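Local structure of transcriptional regulator (Corynebacterium diphtheriae, 3LMM) at residues F110-D114 with D370-V374; R161-W165 with D361-A365; D187-L193 with L231-L235; M309-N315 with A354-A360. The protein is of unknown function but, as a predicted transcriptional regulator with Schlafen AlbA_2 and RecG C-terminal-like regions, probably takes part in controlling gene expression. One frame throughout, in Å; residues are numbered along the deposited sequence.

Contact 1: F110-D114 with D370-V374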
loop_
_atom_site.group_PDB
_atom_site.type_symbol
_atom_site.label_atom_id
_atom_site.label_comp_id
_atom_site.label_asym_id
_atom_site.label_seq_id
_atom_site.Cartn_x
_atom_site.Cartn_y
_atom_site.Cartn_z
ATOM N N PHE A 110 -2.612 5.494 -9.467
ATOM C CA PHE A 110 -2.808 5.222 -8.047
ATOM C C PHE A 110 -2.594 3.753 -7.664
ATOM O O PHE A 110 -2.169 3.456 -6.549
ATOM C CB PHE A 110 -4.215 5.634 -7.614
ATOM C CG PHE A 110 -4.506 5.353 -6.165
ATOM C CD1 PHE A 110 -3.923 6.128 -5.164
ATOM C CD2 PHE A 110 -5.368 4.321 -5.801
ATOM C CE1 PHE A 110 -4.199 5.882 -3.821
ATOM C CE2 PHE A 110 -5.653 4.061 -4.464
ATOM C CZ PHE A 110 -5.070 4.842 -3.470
ATOM N N THR A 111 -2.894 2.842 -8.582
ATOM C CA THR A 111 -2.736 1.429 -8.287
ATOM C C THR A 111 -1.298 0.983 -8.289
ATOM O O THR A 111 -0.941 0.077 -7.550
ATOM C CB THR A 111 -3.477 0.521 -9.287
ATOM O OG1 THR A 111 -4.887 0.717 -9.172
ATOM C CG2 THR A 111 -3.160 -0.945 -9.014
ATOM N N ARG A 112 -0.462 1.598 -9.113
ATOM C CA ARG A 112 0.917 1.155 -9.137
ATOM C C ARG A 112 1.917 2.042 -8.419
ATOM O O ARG A 112 3.025 1.618 -8.122
ATOM C CB ARG A 112 1.372 0.884 -10.596
ATOM C CG ARG A 112 1.319 2.065 -11.576
ATOM C CD ARG A 112 0.140 1.968 -12.569
ATOM N NE ARG A 112 0.382 1.150 -13.772
ATOM C CZ ARG A 112 -0.573 0.782 -14.637
ATOM N NH1 ARG A 112 -0.273 0.043 -15.697
ATOM N NH2 ARG A 112 -1.844 1.136 -14.441
ATOM N N ILE A 113 1.526 3.259 -8.089
ATOM C CA ILE A 113 2.473 4.156 -7.451
ATOM C C ILE A 113 2.039 4.563 -6.030
ATOM O O ILE A 113 2.855 5.020 -5.222
ATOM C CB ILE A 113 2.643 5.381 -8.355
ATOM C CG1 ILE A 113 3.896 6.148 -7.999
ATOM C CG2 ILE A 113 1.420 6.279 -8.251
ATOM C CD1 ILE A 113 3.943 7.526 -8.668
ATOM N N ASP A 114 0.754 4.369 -5.737
ATOM C CA ASP A 114 0.166 4.676 -4.434
ATOM C C ASP A 114 -0.227 6.140 -4.260
ATOM O O ASP A 114 -0.427 6.613 -3.136
ATOM C CB ASP A 114 1.110 4.282 -3.302
ATOM C CG ASP A 114 0.516 3.221 -2.409
ATOM O OD1 ASP A 114 1.099 2.923 -1.339
ATOM O OD2 ASP A 114 -0.542 2.670 -2.791
ATOM N N ASP A 370 5.109 -3.960 3.022
ATOM C CA ASP A 370 4.905 -3.769 1.584
ATOM C C ASP A 370 4.548 -2.308 1.327
ATOM O O ASP A 370 4.398 -1.542 2.276
ATOM C CB ASP A 370 3.753 -4.646 1.099
ATOM C CG ASP A 370 4.159 -6.092 0.893
ATOM O OD1 ASP A 370 3.277 -6.970 1.020
ATOM O OD2 ASP A 370 5.349 -6.350 0.587
ATOM N N LYS A 371 4.397 -1.929 0.056
ATOM C CA LYS A 371 4.041 -0.553 -0.285
ATOM C C LYS A 371 3.045 0.017 0.722
ATOM O O LYS A 371 3.368 0.958 1.442
ATOM C CB LYS A 371 3.435 -0.460 -1.682
ATOM C CG LYS A 371 4.439 -0.203 -2.795
ATOM C CD LYS A 371 3.787 0.607 -3.934
ATOM C CE LYS A 371 2.520 -0.070 -4.471
ATOM N NZ LYS A 371 1.744 0.807 -5.382
ATOM N N GLN A 372 1.837 -0.533 0.772
ATOM C CA GLN A 372 0.852 -0.055 1.741
ATOM C C GLN A 372 -0.445 -0.818 1.627
ATOM O O GLN A 372 -0.738 -1.700 2.438
ATOM C CB GLN A 372 0.579 1.449 1.566
ATOM C CG GLN A 372 -0.504 2.040 2.517
ATOM C CD GLN A 372 -0.099 2.096 4.003
ATOM O OE1 GLN A 372 0.845 2.797 4.379
ATOM N NE2 GLN A 372 -0.826 1.360 4.848
ATOM N N GLY A 373 -1.233 -0.459 0.625
ATOM C CA GLY A 373 -2.495 -1.135 0.425
ATOM C C GLY A 373 -2.236 -2.619 0.279
ATOM O O GLY A 373 -3.053 -3.449 0.681
ATOM N N VAL A 374 -1.084 -2.956 -0.295
ATOM C CA VAL A 374 -0.730 -4.350 -0.487
ATOM C C VAL A 374 -0.852 -5.091 0.843
ATOM O O VAL A 374 -1.355 -6.212 0.890
ATOM C CB VAL A 374 0.710 -4.496 -1.021
ATOM C CG1 VAL A 374 0.977 -5.945 -1.393
ATOM C CG2 VAL A 374 0.914 -3.595 -2.224
#
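D370 opens the second segment but does not reach 110-114. Its carboxylate pairs with R378 in the following helix, 373-385. K371 does most of the bridging. Its long side chain runs to the C-terminal end of helix 102-113, where backbone carbonyls lie exposed as the helix runs out. K371 NZ gives a weak hydrogen bond of 3.1 Å to R112 O, and T111 O lies 3.5 Å from the same NZ. D114 adds a carboxylate: D114 OD2 and K371 NZ form a long salt bridge of 3.9 Å. D114 leaves helical geometry with a positive phi of 83°, and its CA-to-CB bond points toward 370-374. R352 is a second, stronger partner of D114 OD2, so K371 shares that charge. Q372 follows. Q372 CB packs 3.3 Å from D114 OD1, but the end of the side chain leads away, and the residue is poorly ordered. Helix 373-385 comes next; V374 makes no contact with 110-114. The backbones stay apart, with D114 CA and K371 CA 7.7 Å from each other, so a single lysine spans most of the gap. Here the Schlafen AlbA_2 region meets the RecG C-terminal-like region in a small surface contact. Helix 62-77 packs on the first segment through I113 and R112, and R352 pairs with D114 and touches F110 and Q372.

Contact 2: R161-W165 with D361-A365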
loop_
_atom_site.group_PDB
_atom_site.type_symbol
_atom_site.label_atom_id
_atom_site.label_comp_id
_atom_site.label_asym_id
_atom_site.label_seq_id
_atom_site.Cartn_x
_atom_site.Cartn_y
_atom_site.Cartn_z
ATOM N N ARG A 161 17.549 7.220 0.465
ATOM C CA ARG A 161 16.669 7.716 1.514
ATOM C C ARG A 161 17.376 8.743 2.391
ATOM O O ARG A 161 16.784 9.747 2.799
ATOM C CB ARG A 161 16.169 6.556 2.376
ATOM C CG ARG A 161 15.011 5.792 1.773
ATOM C CD ARG A 161 14.455 4.802 2.768
ATOM N NE ARG A 161 13.118 4.382 2.398
ATOM C CZ ARG A 161 12.830 3.721 1.287
ATOM N NH1 ARG A 161 11.580 3.384 1.019
ATOM N NH2 ARG A 161 13.793 3.393 0.443
ATOM N N ALA A 162 18.649 8.473 2.669
ATOM C CA ALA A 162 19.492 9.336 3.494
ATOM C C ALA A 162 19.452 10.788 3.040
ATOM O O ALA A 162 19.254 11.696 3.857
ATOM C CB ALA A 162 20.926 8.833 3.459
ATOM N N GLU A 163 19.650 11.000 1.737
ATOM C CA GLU A 163 19.639 12.345 1.169
ATOM C C GLU A 163 18.194 12.819 1.069
ATOM O O GLU A 163 17.872 13.922 1.494
ATOM C CB GLU A 163 20.295 12.365 -0.227
ATOM C CG GLU A 163 20.914 13.726 -0.636
ATOM C CD GLU A 163 21.408 13.760 -2.101
ATOM O OE1 GLU A 163 22.011 12.765 -2.581
ATOM O OE2 GLU A 163 21.220 14.801 -2.777
ATOM N N TRP A 164 17.314 11.978 0.541
ATOM C CA TRP A 164 15.931 12.397 0.406
ATOM C C TRP A 164 15.324 13.024 1.657
ATOM O O TRP A 164 14.630 14.050 1.577
ATOM C CB TRP A 164 15.029 11.249 0.006
ATOM C CG TRP A 164 13.688 11.758 -0.406
ATOM C CD1 TRP A 164 13.342 12.207 -1.634
ATOM C CD2 TRP A 164 12.519 11.887 0.417
ATOM N NE1 TRP A 164 12.029 12.602 -1.640
ATOM C CE2 TRP A 164 11.498 12.417 -0.393
ATOM C CE3 TRP A 164 12.234 11.600 1.756
ATOM C CZ2 TRP A 164 10.212 12.672 0.088
ATOM C CZ3 TRP A 164 10.955 11.853 2.234
ATOM C CH2 TRP A 164 9.960 12.383 1.398
ATOM N N TRP A 165 15.555 12.407 2.809
ATOM C CA TRP A 165 14.975 12.938 4.024
ATOM C C TRP A 165 15.572 14.240 4.511
ATOM O O TRP A 165 14.826 15.169 4.824
ATOM C CB TRP A 165 14.999 11.892 5.133
ATOM C CG TRP A 165 13.940 10.866 4.935
ATOM C CD1 TRP A 165 14.110 9.596 4.470
ATOM C CD2 TRP A 165 12.534 11.026 5.154
ATOM N NE1 TRP A 165 12.898 8.952 4.387
ATOM C CE2 TRP A 165 11.914 9.808 4.801
ATOM C CE3 TRP A 165 11.738 12.080 5.613
ATOM C CZ2 TRP A 165 10.530 9.615 4.892
ATOM C CZ3 TRP A 165 10.361 11.893 5.706
ATOM C CH2 TRP A 165 9.771 10.666 5.347
ATOM N N ASP A 361 7.873 5.014 6.268
ATOM C CA ASP A 361 9.019 4.847 5.397
ATOM C C ASP A 361 10.181 4.080 6.025
ATOM O O ASP A 361 10.822 3.278 5.350
ATOM C CB ASP A 361 9.551 6.175 4.894
ATOM C CG ASP A 361 10.759 5.985 4.015
ATOM O OD1 ASP A 361 10.591 5.386 2.929
ATOM O OD2 ASP A 361 11.876 6.399 4.413
ATOM N N LEU A 362 10.465 4.330 7.302
ATOM C CA LEU A 362 11.560 3.643 7.963
ATOM C C LEU A 362 11.337 2.140 7.957
ATOM O O LEU A 362 12.285 1.371 7.783
ATOM C CB LEU A 362 11.716 4.135 9.398
ATOM C CG LEU A 362 12.939 3.607 10.154
ATOM C CD1 LEU A 362 14.226 4.003 9.445
ATOM C CD2 LEU A 362 12.911 4.154 11.571
ATOM N N TYR A 363 10.091 1.710 8.142
ATOM C CA TYR A 363 9.791 0.270 8.145
ATOM C C TYR A 363 9.978 -0.322 6.748
ATOM O O TYR A 363 10.377 -1.475 6.606
ATOM C CB TYR A 363 8.359 0.019 8.637
ATOM C CG TYR A 363 8.231 -0.129 10.134
ATOM C CD1 TYR A 363 8.482 -1.348 10.766
ATOM C CD2 TYR A 363 7.841 0.948 10.918
ATOM C CE1 TYR A 363 8.339 -1.489 12.151
ATOM C CE2 TYR A 363 7.695 0.824 12.296
ATOM C CZ TYR A 363 7.940 -0.394 12.913
ATOM O OH TYR A 363 7.750 -0.486 14.283
ATOM N N ARG A 364 9.678 0.482 5.730
ATOM C CA ARG A 364 9.837 0.076 4.343
ATOM C C ARG A 364 11.322 -0.094 4.078
ATOM O O ARG A 364 11.753 -1.070 3.464
ATOM C CB ARG A 364 9.301 1.153 3.402
ATOM C CG ARG A 364 7.944 0.871 2.793
ATOM C CD ARG A 364 7.951 -0.403 1.947
ATOM N NE ARG A 364 8.905 -0.369 0.838
ATOM C CZ ARG A 364 8.979 -1.299 -0.110
ATOM N NH1 ARG A 364 8.152 -2.339 -0.092
ATOM N NH2 ARG A 364 9.889 -1.198 -1.069
ATOM N N ALA A 365 12.097 0.878 4.546
ATOM C CA ALA A 365 13.542 0.879 4.369
ATOM C C ALA A 365 14.166 -0.379 4.948
ATOM O O ALA A 365 15.125 -0.907 4.384
ATOM C CB ALA A 365 14.135 2.115 5.021
#
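Both segments are helical and run nearly antiparallel, with 166° between their directions. The short axes come no closer than 12.6 Å, and the nearest CA atoms, R161 CA and A365 CA, are 8.0 Å apart. This is too wide for close backbone packing, so side chains, chiefly R161, W165 and D361, bridge the space. D361 sits at the centre. Its two carboxylate oxygens serve different partners, one turn apart on helix 161-171. D361 OD1 accepts from R161 NE at 2.8 Å and from R161 NH1 at 2.9 Å, a salt bridge with two hydrogen bonds, although the placement of OD1 is less certain. D361 OD2 accepts from W165 NE1 at 2.8 Å, in the plane of the indole at its edge. R161 also packs along its length: R161 CD lies 3.5 Å from A365 CB, and A365 CA covers one face of the guanidinium. R364 CB is 4.0 Å from R161 NH1. E142 pairs with both R161 and R364, which probably offsets the closeness of the two arginines. P140 touches D361 and W165 and helps enclose the aspartate. The pattern is that of a polar bridge between two helices far apart in sequence, not of a knobs-into-holes pair. One largely buried aspartate, held by an arginine and a tryptophan, joins helix 161-171 to helix 357-365 of the RecG C-terminal-like region.

Contact 3: D187-L193 with L231-L235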
loop_
_atom_site.group_PDB
_atom_site.type_symbol
_atom_site.label_atom_id
_atom_site.label_comp_id
_atom_site.label_asym_id
_atom_site.label_seq_id
_atom_site.Cartn_x
_atom_site.Cartn_y
_atom_site.Cartn_z
ATOM N N ASP A 187 23.037 5.230 21.276
ATOM C CA ASP A 187 21.775 4.909 21.932
ATOM C C ASP A 187 21.082 3.721 21.272
ATOM O O ASP A 187 20.135 3.168 21.822
ATOM C CB ASP A 187 20.848 6.132 21.911
ATOM C CG ASP A 187 21.360 7.284 22.772
ATOM O OD1 ASP A 187 21.410 8.432 22.262
ATOM O OD2 ASP A 187 21.701 7.048 23.957
ATOM N N ALA A 188 21.558 3.340 20.092
ATOM C CA ALA A 188 20.990 2.216 19.361
ATOM C C ALA A 188 21.422 0.895 19.988
ATOM O O ALA A 188 22.620 0.609 20.093
ATOM C CB ALA A 188 21.433 2.265 17.918
ATOM N N ARG A 189 20.454 0.078 20.389
ATOM C CA ARG A 189 20.766 -1.200 21.021
ATOM C C ARG A 189 21.255 -2.212 19.999
ATOM O O ARG A 189 20.690 -2.336 18.913
ATOM C CB ARG A 189 19.527 -1.749 21.734
ATOM C CG ARG A 189 18.576 -0.663 22.212
ATOM C CD ARG A 189 17.509 -1.210 23.129
ATOM N NE ARG A 189 18.043 -1.490 24.449
ATOM C CZ ARG A 189 17.891 -2.648 25.077
ATOM N NH1 ARG A 189 18.406 -2.822 26.291
ATOM N NH2 ARG A 189 17.235 -3.638 24.484
ATOM N N PRO A 190 22.323 -2.946 20.332
ATOM C CA PRO A 190 22.855 -3.947 19.405
ATOM C C PRO A 190 21.824 -5.017 19.059
ATOM O O PRO A 190 21.808 -5.543 17.950
ATOM C CB PRO A 190 24.051 -4.512 20.164
ATOM C CG PRO A 190 23.657 -4.305 21.612
ATOM C CD PRO A 190 23.105 -2.915 21.579
ATOM N N ALA A 191 20.964 -5.323 20.022
ATOM C CA ALA A 191 19.926 -6.323 19.835
ATOM C C ALA A 191 18.964 -5.909 18.728
ATOM O O ALA A 191 18.520 -6.735 17.918
ATOM C CB ALA A 191 19.156 -6.520 21.127
ATOM N N ALA A 192 18.635 -4.622 18.708
ATOM C CA ALA A 192 17.722 -4.072 17.715
ATOM C C ALA A 192 18.394 -4.104 16.350
ATOM O O ALA A 192 17.769 -4.457 15.350
ATOM C CB ALA A 192 17.363 -2.650 18.083
ATOM N N LEU A 193 19.668 -3.728 16.321
ATOM C CA LEU A 193 20.406 -3.720 15.080
ATOM C C LEU A 193 20.546 -5.130 14.566
ATOM O O LEU A 193 20.431 -5.387 13.363
ATOM C CB LEU A 193 21.782 -3.114 15.290
ATOM C CG LEU A 193 21.745 -1.595 15.327
ATOM C CD1 LEU A 193 23.013 -1.060 15.937
ATOM C CD2 LEU A 193 21.543 -1.062 13.924
ATOM N N LEU A 231 12.505 3.156 16.943
ATOM C CA LEU A 231 12.777 1.788 16.509
ATOM C C LEU A 231 14.027 1.084 17.046
ATOM O O LEU A 231 13.974 -0.108 17.342
ATOM C CB LEU A 231 12.780 1.718 14.978
ATOM C CG LEU A 231 11.567 0.977 14.392
ATOM C CD1 LEU A 231 10.283 1.542 14.976
ATOM C CD2 LEU A 231 11.568 1.094 12.880
ATOM N N PHE A 232 15.139 1.800 17.186
ATOM C CA PHE A 232 16.356 1.167 17.671
ATOM C C PHE A 232 16.774 1.540 19.088
ATOM O O PHE A 232 17.836 1.126 19.561
ATOM C CB PHE A 232 17.499 1.458 16.716
ATOM C CG PHE A 232 17.296 0.883 15.354
ATOM C CD1 PHE A 232 16.619 1.594 14.372
ATOM C CD2 PHE A 232 17.800 -0.372 15.040
ATOM C CE1 PHE A 232 16.450 1.062 13.086
ATOM C CE2 PHE A 232 17.636 -0.915 13.758
ATOM C CZ PHE A 232 16.963 -0.195 12.779
ATOM N N THR A 233 15.926 2.303 19.767
ATOM C CA THR A 233 16.183 2.764 21.126
ATOM C C THR A 233 15.054 2.363 22.059
ATOM O O THR A 233 13.880 2.432 21.687
ATOM C CB THR A 233 16.303 4.299 21.154
ATOM O OG1 THR A 233 17.605 4.683 20.692
ATOM C CG2 THR A 233 16.052 4.842 22.552
ATOM N N SER A 234 15.398 1.963 23.278
ATOM C CA SER A 234 14.366 1.575 24.234
ATOM C C SER A 234 13.440 2.745 24.530
ATOM O O SER A 234 13.906 3.847 24.823
ATOM C CB SER A 234 14.995 1.045 25.536
ATOM O OG SER A 234 16.003 1.882 26.075
ATOM N N LEU A 235 12.133 2.515 24.446
ATOM C CA LEU A 235 11.198 3.599 24.716
ATOM C C LEU A 235 10.675 3.516 26.144
ATOM O O LEU A 235 9.566 3.955 26.446
ATOM C CB LEU A 235 10.024 3.599 23.717
ATOM C CG LEU A 235 8.906 2.568 23.902
ATOM C CD1 LEU A 235 7.834 2.773 22.853
ATOM C CD2 LEU A 235 9.508 1.178 23.823
HETATM O O HOH W 1 18.343 1.753 25.192
#
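F232 O, at the last turn of helix 226-232, has no further turn of its own to bond to. R189 N fills the place with a good hydrogen bond of 2.9 Å to F232 O, and A188 CA adds a CH...O contact of 3.3 Å to the same oxygen. R189 is the N-cap residue of helix 190-199, and its carbonyl in turn takes L193 N (R189 O to L193 N, 3.1 Å). T233 OG1 donates a weak bond of 3.2 Å to D187 O. Water 1 lies 2.5 Å from S234 OG and accepts a weak bond from R189 NE at 3.3 Å. The charged ends look elsewhere: R189 pairs with E266 and D187 OD1 takes T184 N. Beside this polar edge the F232 ring meets A192 CB (3.8 Å from F232 CD2) and L193 CD2 (3.9 Å from F232 CE2), with L212 of helix 208-214 nearby. The chemistry implies that backbone bonding fixes one helix end against the start of another, while F232 has the largest buried share.

Contact 4: M309-N315 with A354-A360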
loop_
_atom_site.group_PDB
_atom_site.type_symbol
_atom_site.label_atom_id
_atom_site.label_comp_id
_atom_site.label_asym_id
_atom_site.label_seq_id
_atom_site.Cartn_x
_atom_site.Cartn_y
_atom_site.Cartn_z
HETATM N N MSE A 309 1.679 -1.275 14.823
HETATM C CA MSE A 309 3.010 -0.801 15.183
HETATM C C MSE A 309 3.449 0.423 14.384
HETATM O O MSE A 309 4.346 1.155 14.797
HETATM C CB MSE A 309 4.009 -1.930 14.955
HETATM C CG MSE A 309 5.198 -1.911 15.865
HETATM SE SE MSE A 309 4.637 -2.229 17.657
HETATM C CE MSE A 309 6.262 -1.591 18.511
ATOM N N ILE A 310 2.807 0.633 13.242
ATOM C CA ILE A 310 3.126 1.739 12.347
ATOM C C ILE A 310 2.121 2.882 12.390
ATOM O O ILE A 310 2.504 4.037 12.271
ATOM C CB ILE A 310 3.224 1.227 10.887
ATOM C CG1 ILE A 310 4.443 0.311 10.751
ATOM C CG2 ILE A 310 3.293 2.385 9.913
ATOM C CD1 ILE A 310 4.665 -0.239 9.355
ATOM N N HIS A 311 0.840 2.563 12.542
ATOM C CA HIS A 311 -0.183 3.599 12.564
ATOM C C HIS A 311 -0.738 3.907 13.939
ATOM O O HIS A 311 -1.702 4.652 14.067
ATOM C CB HIS A 311 -1.311 3.237 11.607
ATOM C CG HIS A 311 -0.853 3.090 10.189
ATOM N ND1 HIS A 311 -0.101 2.017 9.760
ATOM C CD2 HIS A 311 -0.988 3.905 9.118
ATOM C CE1 HIS A 311 0.206 2.176 8.483
ATOM N NE2 HIS A 311 -0.320 3.316 8.071
ATOM N N ARG A 312 -0.119 3.328 14.966
ATOM C CA ARG A 312 -0.478 3.529 16.375
ATOM C C ARG A 312 -0.487 5.027 16.641
ATOM O O ARG A 312 -0.036 5.811 15.808
ATOM C CB ARG A 312 0.606 2.877 17.221
ATOM C CG ARG A 312 0.462 3.030 18.692
ATOM C CD ARG A 312 1.719 2.510 19.334
ATOM N NE ARG A 312 1.609 2.321 20.774
ATOM C CZ ARG A 312 1.117 3.214 21.623
ATOM N NH1 ARG A 312 0.667 4.384 21.179
ATOM N NH2 ARG A 312 1.091 2.928 22.920
ATOM N N ASP A 313 -0.990 5.449 17.791
ATOM C CA ASP A 313 -0.961 6.876 18.053
ATOM C C ASP A 313 0.453 7.269 18.533
ATOM O O ASP A 313 0.909 8.381 18.285
ATOM C CB ASP A 313 -2.016 7.278 19.083
ATOM C CG ASP A 313 -2.218 8.791 19.153
ATOM O OD1 ASP A 313 -3.378 9.247 19.252
ATOM O OD2 ASP A 313 -1.222 9.538 19.114
ATOM N N TRP A 314 1.158 6.359 19.197
ATOM C CA TRP A 314 2.519 6.639 19.656
ATOM C C TRP A 314 2.674 7.830 20.557
ATOM O O TRP A 314 3.719 8.016 21.186
ATOM C CB TRP A 314 3.480 6.796 18.479
ATOM C CG TRP A 314 3.886 5.493 17.930
ATOM C CD1 TRP A 314 3.896 5.130 16.621
ATOM C CD2 TRP A 314 4.298 4.340 18.669
ATOM N NE1 TRP A 314 4.272 3.820 16.493
ATOM C CE2 TRP A 314 4.518 3.307 17.740
ATOM C CE3 TRP A 314 4.472 4.071 20.032
ATOM C CZ2 TRP A 314 4.940 2.027 18.124
ATOM C CZ3 TRP A 314 4.884 2.803 20.415
ATOM C CH2 TRP A 314 5.103 1.792 19.467
ATOM N N ASN A 315 1.649 8.663 20.609
ATOM C CA ASN A 315 1.711 9.814 21.479
ATOM C C ASN A 315 0.941 9.419 22.728
ATOM O O ASN A 315 1.040 10.084 23.758
ATOM C CB ASN A 315 1.073 11.036 20.822
ATOM C CG ASN A 315 1.050 12.245 21.746
ATOM O OD1 ASN A 315 -0.016 12.748 22.090
ATOM N ND2 ASN A 315 2.232 12.711 22.153
ATOM N N ALA A 354 -0.395 7.477 5.796
ATOM C CA ALA A 354 -0.219 7.016 7.169
ATOM C C ALA A 354 -0.105 8.173 8.148
ATOM O O ALA A 354 0.213 9.288 7.756
ATOM C CB ALA A 354 1.010 6.133 7.264
ATOM N N ARG A 355 -0.375 7.896 9.419
ATOM C CA ARG A 355 -0.300 8.917 10.450
ATOM C C ARG A 355 1.133 9.445 10.529
ATOM O O ARG A 355 1.380 10.658 10.544
ATOM C CB ARG A 355 -0.701 8.340 11.807
ATOM C CG ARG A 355 -0.636 9.327 12.958
ATOM C CD ARG A 355 -0.726 8.612 14.285
ATOM N NE ARG A 355 -1.932 7.797 14.396
ATOM C CZ ARG A 355 -3.167 8.288 14.507
ATOM N NH1 ARG A 355 -4.215 7.473 14.597
ATOM N NH2 ARG A 355 -3.358 9.599 14.529
ATOM N N TYR A 356 2.086 8.528 10.568
ATOM C CA TYR A 356 3.472 8.918 10.648
ATOM C C TYR A 356 4.229 8.440 9.412
ATOM O O TYR A 356 4.911 7.410 9.436
ATOM C CB TYR A 356 4.097 8.332 11.918
ATOM C CG TYR A 356 3.451 8.806 13.205
ATOM C CD1 TYR A 356 3.492 10.146 13.563
ATOM C CD2 TYR A 356 2.827 7.909 14.073
ATOM C CE1 TYR A 356 2.932 10.593 14.752
ATOM C CE2 TYR A 356 2.260 8.335 15.276
ATOM C CZ TYR A 356 2.317 9.684 15.612
ATOM O OH TYR A 356 1.782 10.145 16.799
ATOM N N PRO A 357 4.109 9.183 8.302
ATOM C CA PRO A 357 4.794 8.837 7.055
ATOM C C PRO A 357 6.263 8.498 7.301
ATOM O O PRO A 357 6.761 7.506 6.791
ATOM C CB PRO A 357 4.626 10.101 6.212
ATOM C CG PRO A 357 3.278 10.573 6.616
ATOM C CD PRO A 357 3.310 10.407 8.128
ATOM N N ALA A 358 6.941 9.317 8.095
ATOM C CA ALA A 358 8.334 9.061 8.404
ATOM C C ALA A 358 8.522 7.648 8.974
ATOM O O ALA A 358 9.383 6.892 8.517
ATOM C CB ALA A 358 8.847 10.096 9.390
ATOM N N LEU A 359 7.708 7.289 9.962
ATOM C CA LEU A 359 7.799 5.972 10.601
ATOM C C LEU A 359 7.531 4.889 9.578
ATOM O O LEU A 359 8.222 3.870 9.536
ATOM C CB LEU A 359 6.766 5.847 11.728
ATOM C CG LEU A 359 7.000 4.985 12.980
ATOM C CD1 LEU A 359 5.781 4.101 13.183
ATOM C CD2 LEU A 359 8.264 4.155 12.864
ATOM N N ALA A 360 6.505 5.110 8.767
ATOM C CA ALA A 360 6.153 4.147 7.744
ATOM C C ALA A 360 7.362 3.938 6.855
ATOM O O ALA A 360 7.851 2.819 6.721
ATOM C CB ALA A 360 4.983 4.644 6.922
#
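Y356, I310 and H311 give up the most surface here, with R355 close behind. Y356 is the N-cap residue of helix 357-365. Its ring reaches across to the loop after helix 298-311, where Y356 OH donates a very short hydrogen bond of 2.5 Å to D313 O. The ring edge also passes R312 O, and Y356 CE2 packs 3.8 Å from W314 CB. The two aromatic rings lie obliquely, with planes at 41°. I310 works on the apolar side. I310 CG2 lies 4.1 Å from A360 CB and 4.5 Å from L359 CD1. W314 NE1 bonds back to M309 O at 3.2 Å, which holds the indole beside L359; L359 in turn meets A227 and L231 of helix 226-232. H311 packs its ring on the loop before the second helix: H311 NE2 is 3.2 Å from A354 CB. Its ND1 bonds to N307 O in its own helix. H311 O, left open where the helix ends, accepts from R355 NE at 3.2 Å, with a nearly straight N-H...O angle of 171°. R355 NH1 bonds to G338 O. The cross-segment hydrogen bonds thus run from side chains of 354-360 to backbone carbonyls of 309-315. They imply that the turn after helix 298-311 is held by its main chain, with I310, L359 and A360 packing beside it.

Helix 357-365 ties the set together. Contacts 2 and 4 share it, with centres about 14 Å apart, and Y363 CD2 packs 3.5 Å from I310 CG1 between them. Contact 3 joins through L231: L231 CD1 lies 3.3 Å from Y363 OH, and L231 CD2 lies 3.6 Å from L362 CD2. L235 CD1 also meets W314 CZ3 of contact 4 at 3.8 Å. Contact 1 touches contact 2 where D370 O is 3.7 Å from R364 CD. Its centre lies about 29 Å from that of contact 3, and the two do not touch. Contacts 1 and 2 join 110-114 and 161-165 to 370-374 and 361-365. The cobalt site of D41, F42 and D90 includes none of the contact residues.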